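Local structure of probable glutamine-binding lipoprotein GlnH (GLNBP) (Mycobacterium tuberculosis, 6H20) at residues S172-R175 with I176-A180; I153-V156 with S157-S160; P33-T36 with K37-D41; L254-I257 with R258-T262. The protein probably acts as the extracellular amino-acid-binding lipoprotein that senses aspartate and related amino acids and thereby regulates protein kinase G and glutamate metabolism. All coordinates share one frame; numbering follows the deposited sequence.

Contact 1 (S172-R175 with I176-A180)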
# COMPACT_ATOMS: atom_id res chain seq x y z
N SER A 172 -2.10 -3.56 9.05
CA SER A 172 -1.15 -3.31 10.13
C SER A 172 -1.86 -3.33 11.47
O SER A 172 -1.34 -3.90 12.45
CB SER A 172 -0.51 -1.94 9.92
OG SER A 172 -0.10 -1.78 8.57
N LEU A 173 -3.05 -2.73 11.53
CA LEU A 173 -3.85 -2.74 12.75
C LEU A 173 -4.19 -4.17 13.14
O LEU A 173 -4.06 -4.55 14.31
CB LEU A 173 -5.12 -1.93 12.51
CG LEU A 173 -6.23 -1.95 13.57
CD1 LEU A 173 -5.69 -1.63 14.96
CD2 LEU A 173 -7.33 -0.96 13.18
N ARG A 174 -4.59 -4.98 12.17
CA ARG A 174 -4.95 -6.37 12.46
C ARG A 174 -3.78 -7.13 13.08
O ARG A 174 -3.98 -7.92 14.01
CB ARG A 174 -5.46 -7.05 11.19
CG ARG A 174 -5.77 -8.53 11.36
CD ARG A 174 -6.94 -8.78 12.31
NE ARG A 174 -7.23 -10.21 12.43
CZ ARG A 174 -6.48 -11.06 13.12
NH1 ARG A 174 -6.81 -12.35 13.18
NH2 ARG A 174 -5.40 -10.64 13.76
N ARG A 175 -2.56 -6.89 12.61
CA ARG A 175 -1.40 -7.60 13.15
C ARG A 175 -1.06 -7.13 14.56
O ARG A 175 -0.70 -7.95 15.42
CB ARG A 175 -0.21 -7.42 12.20
CG ARG A 175 1.11 -8.00 12.72
CD ARG A 175 1.00 -9.50 12.95
NE ARG A 175 2.23 -10.08 13.47
CZ ARG A 175 2.55 -10.15 14.76
NH1 ARG A 175 1.73 -9.65 15.68
NH2 ARG A 175 3.69 -10.71 15.14
N ILE A 176 -1.14 -5.83 14.82
CA ILE A 176 -0.91 -5.32 16.18
C ILE A 176 -1.95 -5.85 17.16
O ILE A 176 -1.67 -6.02 18.35
CB ILE A 176 -0.86 -3.78 16.15
CG1 ILE A 176 0.32 -3.32 15.31
CG2 ILE A 176 -0.79 -3.21 17.57
CD1 ILE A 176 1.62 -3.90 15.71
N ARG A 177 -3.17 -6.13 16.68
CA ARG A 177 -4.21 -6.68 17.55
C ARG A 177 -3.92 -8.11 17.98
O ARG A 177 -4.64 -8.64 18.83
CB ARG A 177 -5.57 -6.60 16.86
CG ARG A 177 -6.14 -5.19 16.78
CD ARG A 177 -6.95 -4.85 18.04
NE ARG A 177 -8.22 -5.56 18.05
CZ ARG A 177 -8.50 -6.58 18.86
NH1 ARG A 177 -7.59 -6.99 19.74
NH2 ARG A 177 -9.67 -7.19 18.79
N GLU A 178 -2.89 -8.76 17.42
CA GLU A 178 -2.49 -10.09 17.85
C GLU A 178 -1.53 -10.07 19.02
O GLU A 178 -1.33 -11.11 19.65
CB GLU A 178 -1.85 -10.86 16.69
CG GLU A 178 -2.80 -11.14 15.56
CD GLU A 178 -2.11 -11.74 14.34
OE1 GLU A 178 -0.92 -12.11 14.44
OE2 GLU A 178 -2.77 -11.83 13.29
N ILE A 179 -0.93 -8.92 19.33
CA ILE A 179 0.15 -8.89 20.30
C ILE A 179 -0.42 -9.09 21.70
O ILE A 179 -1.42 -8.47 22.08
CB ILE A 179 0.94 -7.58 20.17
CG1 ILE A 179 1.65 -7.54 18.82
CG2 ILE A 179 1.96 -7.46 21.29
CD1 ILE A 179 2.24 -6.17 18.49
N ALA A 180 0.24 -9.94 22.48
CA ALA A 180 -0.20 -10.29 23.82
C ALA A 180 0.99 -10.15 24.77
O ALA A 180 2.05 -10.77 24.53
CB ALA A 180 -0.73 -11.73 23.85
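Glu-178 takes its carboxylate between two arginines, Arg-174 and Arg-175, at the C-terminal end of helix 171-176 in a periplasmic-binding-protein fold. The three side chains form a salt-bridge network. The short bridge runs from Arg-174 NH2 to Glu-178 OE2, 2.9 Å. Its two flat groups are steeply turned, 77° apart, and Glu-178 CG sits at the guanidinium edge. The second bridge is long and works by charge alone. Arg-175 NH1 lies 3.8 Å from Glu-178 OE1, which sits over one face of the guanidinium, with the two planes nearly parallel at 15°. No N-H of Arg-175 points at this oxygen. Both arginines place CG opposite the backbone N (chi1 near 175°) and bend at chi2, which carries their ends toward Glu-178. Arg-175 NE is used elsewhere, on Met-230 O, and Arg-174 NH1 on Pro-17 O.

Backbone bonds close the helix. Ile-176 N donates to Ser-172 O and Arg-177 N to Leu-173 O. Glu-178 N then bonds to Arg-175 O, three residues back, and a type I turn from Ile-176 to Ile-179 leads the chain out.

Apolar packing joins the helix to the sheet. Leu-173 and Arg-177 lie side by side, and Leu-173 and Ile-176 also pack on Ile-185 of strand 184-188. At the start of the segment, Ser-172 belongs to the asparagine pocket and its OG is hydrogen-bonded to Thr-208. At the end of the turn, Ile-179 CG1 lies 3.8 Å from Arg-175 NH1.

Contact 2 (I153-V156 with S157-S160)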
# COMPACT_ATOMS: atom_id res chain seq x y z
N ILE A 153 13.03 -0.24 22.15
CA ILE A 153 12.17 -1.15 21.40
C ILE A 153 12.96 -1.78 20.26
O ILE A 153 13.43 -1.07 19.35
CB ILE A 153 10.93 -0.41 20.86
CG1 ILE A 153 10.05 0.08 22.01
CG2 ILE A 153 10.14 -1.30 19.90
CD1 ILE A 153 8.93 1.02 21.55
N THR A 154 13.12 -3.11 20.28
CA THR A 154 13.74 -3.82 19.17
C THR A 154 13.00 -5.08 18.74
O THR A 154 13.37 -5.67 17.72
CB THR A 154 15.20 -4.20 19.46
OG1 THR A 154 15.24 -5.17 20.51
CG2 THR A 154 16.01 -2.98 19.85
N LYS A 155 11.98 -5.52 19.48
CA LYS A 155 11.25 -6.73 19.11
C LYS A 155 9.78 -6.54 19.41
O LYS A 155 9.36 -5.58 20.07
CB LYS A 155 11.81 -7.98 19.79
CG LYS A 155 12.04 -7.84 21.27
CD LYS A 155 12.83 -9.03 21.78
CE LYS A 155 13.67 -8.66 22.99
NZ LYS A 155 12.82 -8.19 24.11
N VAL A 156 8.97 -7.46 18.88
CA VAL A 156 7.52 -7.32 18.97
C VAL A 156 7.06 -7.26 20.42
O VAL A 156 6.17 -6.47 20.76
CB VAL A 156 6.84 -8.46 18.20
CG1 VAL A 156 5.33 -8.39 18.36
CG2 VAL A 156 7.22 -8.37 16.74
N SER A 157 7.65 -8.08 21.29
CA SER A 157 7.19 -8.11 22.68
C SER A 157 7.42 -6.79 23.40
O SER A 157 6.72 -6.49 24.37
CB SER A 157 7.83 -9.28 23.44
OG SER A 157 9.24 -9.14 23.51
N ASP A 158 8.36 -5.97 22.91
CA ASP A 158 8.59 -4.65 23.50
C ASP A 158 7.41 -3.71 23.29
O ASP A 158 7.32 -2.69 23.98
CB ASP A 158 9.84 -4.02 22.87
CG ASP A 158 11.12 -4.75 23.26
OD1 ASP A 158 11.15 -5.39 24.34
OD2 ASP A 158 12.10 -4.68 22.49
N LEU A 159 6.53 -4.01 22.34
CA LEU A 159 5.37 -3.18 22.07
C LEU A 159 4.28 -3.32 23.13
O LEU A 159 3.45 -2.41 23.26
CB LEU A 159 4.79 -3.52 20.70
CG LEU A 159 5.78 -3.28 19.54
CD1 LEU A 159 5.08 -3.55 18.21
CD2 LEU A 159 6.35 -1.86 19.60
N SER A 160 4.27 -4.43 23.87
CA SER A 160 3.25 -4.65 24.89
C SER A 160 3.26 -3.51 25.90
O SER A 160 4.31 -3.14 26.44
CB SER A 160 3.51 -5.97 25.60
OG SER A 160 3.36 -7.08 24.72
O HOH W 1 14.55 -5.51 23.26
O HOH W 2 9.96 -7.53 25.48
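Asp-158 folds its carboxylate back over the chain that precedes it and grips the backbone of Thr-154 and Lys-155. Thr-154 N donates to Asp-158 OD2 at 2.9 Å, almost straight at 174°, on the anti lone pair. Lys-155 N reaches the same oxygen at 3.1 Å, but from above the carboxylate plane. Two N-H groups therefore fix one oxygen. In return Asp-158 N donates to Lys-155 O at 3.0 Å, and Leu-159 N to Val-156 O. The last two bonds each reach back three residues, and 157-159 take helical backbone angles without forming a regular helix.

Lys-155 NZ forms a salt bridge with Asp-158 OD1 at 3.3 Å; its hydrogen bond is weak. Lys-155 CG sits between its own backbone N and carbonyl carbon (chi1 48°), and a bend at chi4 turns the ammonium group to the aspartate. Two waters bridge these polar groups. One links Thr-154 OG1 to Asp-158 OD2, to which it donates. The other links Ser-157 OG to Asp-158 OD1, where it donates at 2.7 Å. Each also accepts a weak bond from Lys-155 NZ. Both carboxylate oxygens thus have several partners.

The apolar part lies on the inner side. Ile-153 CG2 meets Leu-159 CD2 at 3.8 Å, the two side chains crossing at about a right angle. Both residues pack on Ile-145 of strand 139-148 and on Ala-205 of strand 205-207, so this turn in the connection from strand 139-148 to strand 163-167 rests against the sheet.

Contact 3 (P33-T36 with K37-D41)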
# COMPACT_ATOMS: atom_id res chain seq x y z
N PRO A 33 -3.01 -12.07 -18.39
CA PRO A 33 -3.28 -10.97 -19.32
C PRO A 33 -3.87 -11.47 -20.63
O PRO A 33 -3.79 -12.65 -20.98
CB PRO A 33 -1.89 -10.36 -19.55
CG PRO A 33 -1.08 -10.83 -18.37
CD PRO A 33 -1.58 -12.18 -18.03
N PHE A 34 -4.45 -10.53 -21.39
CA PHE A 34 -4.96 -10.86 -22.71
C PHE A 34 -3.82 -11.20 -23.65
O PHE A 34 -2.73 -10.62 -23.58
CB PHE A 34 -5.71 -9.67 -23.28
CG PHE A 34 -6.99 -9.35 -22.55
CD1 PHE A 34 -8.11 -10.15 -22.69
CD2 PHE A 34 -7.06 -8.23 -21.74
CE1 PHE A 34 -9.29 -9.85 -22.03
CE2 PHE A 34 -8.24 -7.92 -21.07
CZ PHE A 34 -9.35 -8.74 -21.22
N ALA A 35 -4.09 -12.09 -24.60
CA ALA A 35 -3.08 -12.49 -25.56
C ALA A 35 -2.88 -11.47 -26.67
O ALA A 35 -1.76 -11.33 -27.18
CB ALA A 35 -3.45 -13.83 -26.19
N THR A 36 -3.94 -10.76 -27.07
CA THR A 36 -3.85 -9.82 -28.18
C THR A 36 -4.02 -8.38 -27.72
O THR A 36 -4.72 -8.08 -26.74
CB THR A 36 -4.88 -10.13 -29.27
OG1 THR A 36 -6.17 -9.64 -28.87
CG2 THR A 36 -4.97 -11.62 -29.52
N LYS A 37 -3.34 -7.47 -28.43
CA LYS A 37 -3.48 -6.05 -28.12
C LYS A 37 -4.92 -5.59 -28.27
O LYS A 37 -5.42 -4.80 -27.46
CB LYS A 37 -2.54 -5.24 -29.00
CG LYS A 37 -2.58 -3.73 -28.75
CD LYS A 37 -1.59 -3.00 -29.66
CE LYS A 37 -1.51 -1.53 -29.32
NZ LYS A 37 -2.86 -0.93 -29.33
N ALA A 38 -5.63 -6.12 -29.28
CA ALA A 38 -7.01 -5.68 -29.51
C ALA A 38 -7.92 -6.05 -28.35
O ALA A 38 -8.77 -5.24 -27.95
CB ALA A 38 -7.53 -6.25 -30.84
N GLU A 39 -7.77 -7.26 -27.81
CA GLU A 39 -8.52 -7.67 -26.62
C GLU A 39 -8.27 -6.70 -25.46
O GLU A 39 -9.20 -6.28 -24.76
CB GLU A 39 -8.12 -9.09 -26.19
CG GLU A 39 -8.70 -10.24 -27.03
CD GLU A 39 -7.96 -11.57 -26.85
OE1 GLU A 39 -6.79 -11.58 -26.40
OE2 GLU A 39 -8.53 -12.63 -27.21
N ALA A 40 -7.00 -6.35 -25.23
CA ALA A 40 -6.67 -5.45 -24.13
C ALA A 40 -7.27 -4.08 -24.35
O ALA A 40 -7.88 -3.50 -23.43
CB ALA A 40 -5.15 -5.37 -23.99
N ASP A 41 -7.17 -3.55 -25.57
CA ASP A 41 -7.72 -2.22 -25.83
C ASP A 41 -9.23 -2.21 -25.65
O ASP A 41 -9.80 -1.22 -25.17
CB ASP A 41 -7.33 -1.75 -27.23
CG ASP A 41 -5.88 -1.36 -27.32
OD1 ASP A 41 -5.30 -0.92 -26.30
OD2 ASP A 41 -5.31 -1.49 -28.43
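The ring of Phe-34 has the backbone carbonyl of Glu-39 over one face, with Glu-39 O 4.1 Å above the plane and over the ring centre. The side chain of Glu-39 comes close as well, its CB 3.7 Å from Phe-34 CD1. Ala-40 CA approaches obliquely, 3.7 Å from Phe-34 CD2. The Glu-39 carboxylate is turned 49° from the ring. Its OE1 accepts from Thr-36 N at 3.0 Å, met on the anti side and 35° out of the carboxylate plane. Ala-35 N adds a weak bond to the same oxygen.

Thr-36 answers with its hydroxyl. Glu-39 N donates to Thr-36 OG1 at 3.1 Å, nearly straight. A chi1 of 79° puts OG1 between the backbone N and the carbonyl carbon, where it faces the first turn of the helix. Ala-40 N donates to Thr-36 O, the first regular bond of that turn. Within the first turn of the helix, Lys-37 NZ reaches Asp-41 OD2 at 2.7 Å on its syn lone pair, a salt bridge within the helix.

Most of these residues lie at the surface. Phe-34 and Ala-40 also touch Arg-248 and Phe-249 of helix 244-259. Thr-36 is the N-cap of helix 37-43, and its two reciprocal bonds with Glu-39 make a capping box, a motif characteristic of helix N-termini.

Contact 4 (L254-I257 with R258-T262)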
# COMPACT_ATOMS: atom_id res chain seq x y z
N LEU A 254 1.84 -4.89 -15.75
CA LEU A 254 2.86 -5.35 -14.81
C LEU A 254 3.86 -6.28 -15.48
O LEU A 254 5.06 -6.19 -15.21
CB LEU A 254 2.21 -5.99 -13.58
CG LEU A 254 1.36 -4.99 -12.78
CD1 LEU A 254 0.72 -5.64 -11.55
CD2 LEU A 254 2.18 -3.74 -12.36
N GLU A 255 3.40 -7.17 -16.37
CA GLU A 255 4.35 -7.97 -17.15
C GLU A 255 5.29 -7.08 -17.94
O GLU A 255 6.51 -7.31 -17.99
CB GLU A 255 3.62 -8.91 -18.11
CG GLU A 255 2.92 -10.10 -17.44
CD GLU A 255 3.87 -11.23 -17.09
OE1 GLU A 255 5.06 -11.19 -17.50
OE2 GLU A 255 3.43 -12.17 -16.40
N ARG A 256 4.75 -6.04 -18.58
CA ARG A 256 5.61 -5.13 -19.33
C ARG A 256 6.68 -4.51 -18.44
O ARG A 256 7.87 -4.56 -18.77
CB ARG A 256 4.80 -4.03 -20.02
CG ARG A 256 5.73 -3.14 -20.83
CD ARG A 256 4.98 -2.05 -21.55
NE ARG A 256 4.21 -1.14 -20.70
CZ ARG A 256 4.72 -0.14 -19.99
NH1 ARG A 256 6.03 0.07 -19.97
NH2 ARG A 256 3.92 0.65 -19.28
N ILE A 257 6.28 -3.91 -17.31
CA ILE A 257 7.26 -3.16 -16.53
C ILE A 257 8.24 -4.07 -15.80
O ILE A 257 9.39 -3.67 -15.54
CB ILE A 257 6.61 -2.11 -15.60
CG1 ILE A 257 5.81 -2.78 -14.48
CG2 ILE A 257 5.77 -1.14 -16.41
CD1 ILE A 257 5.36 -1.77 -13.38
N ARG A 258 7.84 -5.30 -15.45
CA ARG A 258 8.81 -6.21 -14.84
C ARG A 258 9.91 -6.59 -15.82
O ARG A 258 11.03 -6.90 -15.40
CB ARG A 258 8.14 -7.49 -14.34
CG ARG A 258 7.21 -7.28 -13.16
CD ARG A 258 6.85 -8.63 -12.56
NE ARG A 258 5.69 -8.57 -11.68
CZ ARG A 258 4.43 -8.74 -12.08
NH1 ARG A 258 4.13 -8.98 -13.36
NH2 ARG A 258 3.45 -8.68 -11.19
N ASN A 259 9.61 -6.57 -17.12
CA ASN A 259 10.53 -7.11 -18.12
C ASN A 259 11.21 -6.05 -18.97
O ASN A 259 12.22 -6.36 -19.62
CB ASN A 259 9.76 -8.08 -19.02
CG ASN A 259 9.53 -9.39 -18.35
OD1 ASN A 259 10.45 -10.21 -18.25
ND2 ASN A 259 8.32 -9.60 -17.85
N ASP A 260 10.71 -4.82 -19.00
CA ASP A 260 11.28 -3.80 -19.86
C ASP A 260 12.18 -2.82 -19.12
O ASP A 260 12.58 -1.81 -19.70
CB ASP A 260 10.20 -3.09 -20.69
CG ASP A 260 9.40 -2.05 -19.91
OD1 ASP A 260 9.63 -1.84 -18.69
OD2 ASP A 260 8.51 -1.42 -20.54
N GLY A 261 12.48 -3.10 -17.86
CA GLY A 261 13.35 -2.25 -17.07
C GLY A 261 12.64 -1.18 -16.27
O GLY A 261 13.27 -0.54 -15.42
N THR A 262 11.34 -0.97 -16.50
CA THR A 262 10.64 0.14 -15.84
C THR A 262 10.51 -0.10 -14.34
O THR A 262 10.71 0.82 -13.55
CB THR A 262 9.26 0.35 -16.46
OG1 THR A 262 9.40 0.68 -17.85
CG2 THR A 262 8.53 1.48 -15.76
O HOH W 3 6.23 -10.42 -15.12
O HOH W 4 7.69 2.53 -19.10
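Arg-256 and Asp-260 meet in a salt bridge at the C-terminal end of helix 244-259. Arg-256 NH1 donates to Asp-260 OD2 at 2.9 Å, on the syn lone pair and near the guanidinium plane. The Arg-256 chain runs out straight, then bends at chi3 (59°), which brings the NH1 edge of the guanidinium round to Asp-260 OD2. Ile-257 CG2 lies against one of its faces. The other nitrogens serve helix 77-90: NH2 binds Glu-84 and NE binds Asp-88.

Asp-260 holds CG between its backbone N and carbonyl carbon (chi1 77°). This turns OD1 toward Thr-262, whose N donates to it at 2.9 Å and whose OG1 donates at 2.7 Å. The first of these bonds makes an Asx turn. It links the end of helix 244-259, through Gly-261, to the start of helix 262-270. Gly-261 is the N-cap and has a positive phi (92°). Thr-262 CB also packs on Ile-257 CB at 3.7 Å. A water joins Thr-262 OG1 to Arg-256 NH1.

Asn-259 lies alongside Glu-255 with amide and carboxylate planes almost parallel. Its ND2 donates to Glu-255 O at 2.9 Å, in the amide plane. Glu-255 OE2 itself bonds to Tyr-285. Arg-258 is extended from CG to NE and lays one guanidinium face over Leu-254 CB, while NH2 reaches Val-137 O and Thr-136 OG1. Its NH1 donates to a water at 3.1 Å, and that water gives a weak bond to Glu-255 OE1.

The contacts form two pairs on opposite sides of the chain's centre. Along the sequence the order is contact 3, contact 2, contact 1, contact 4. Contacts 1 and 2 have centres 12 Å apart and touch: Ile-179 packs on Val-156, Leu-159 and Ser-160. They flank strand 163-167 in the chain. Contacts 3 and 4 have centres 16 Å apart and meet lightly at Pro-33 and Glu-255; Pro-33, Phe-34 and Ala-40 pack on helix 244-259, whose end forms most of contact 4. Contacts 2 and 3 are the farthest apart, about 49 Å between centres. Contact 1 alone reaches the asparagine pocket, through Ser-172. The others are local turns and helix ends away from it, so only contact 1 bears directly on the bound ligand.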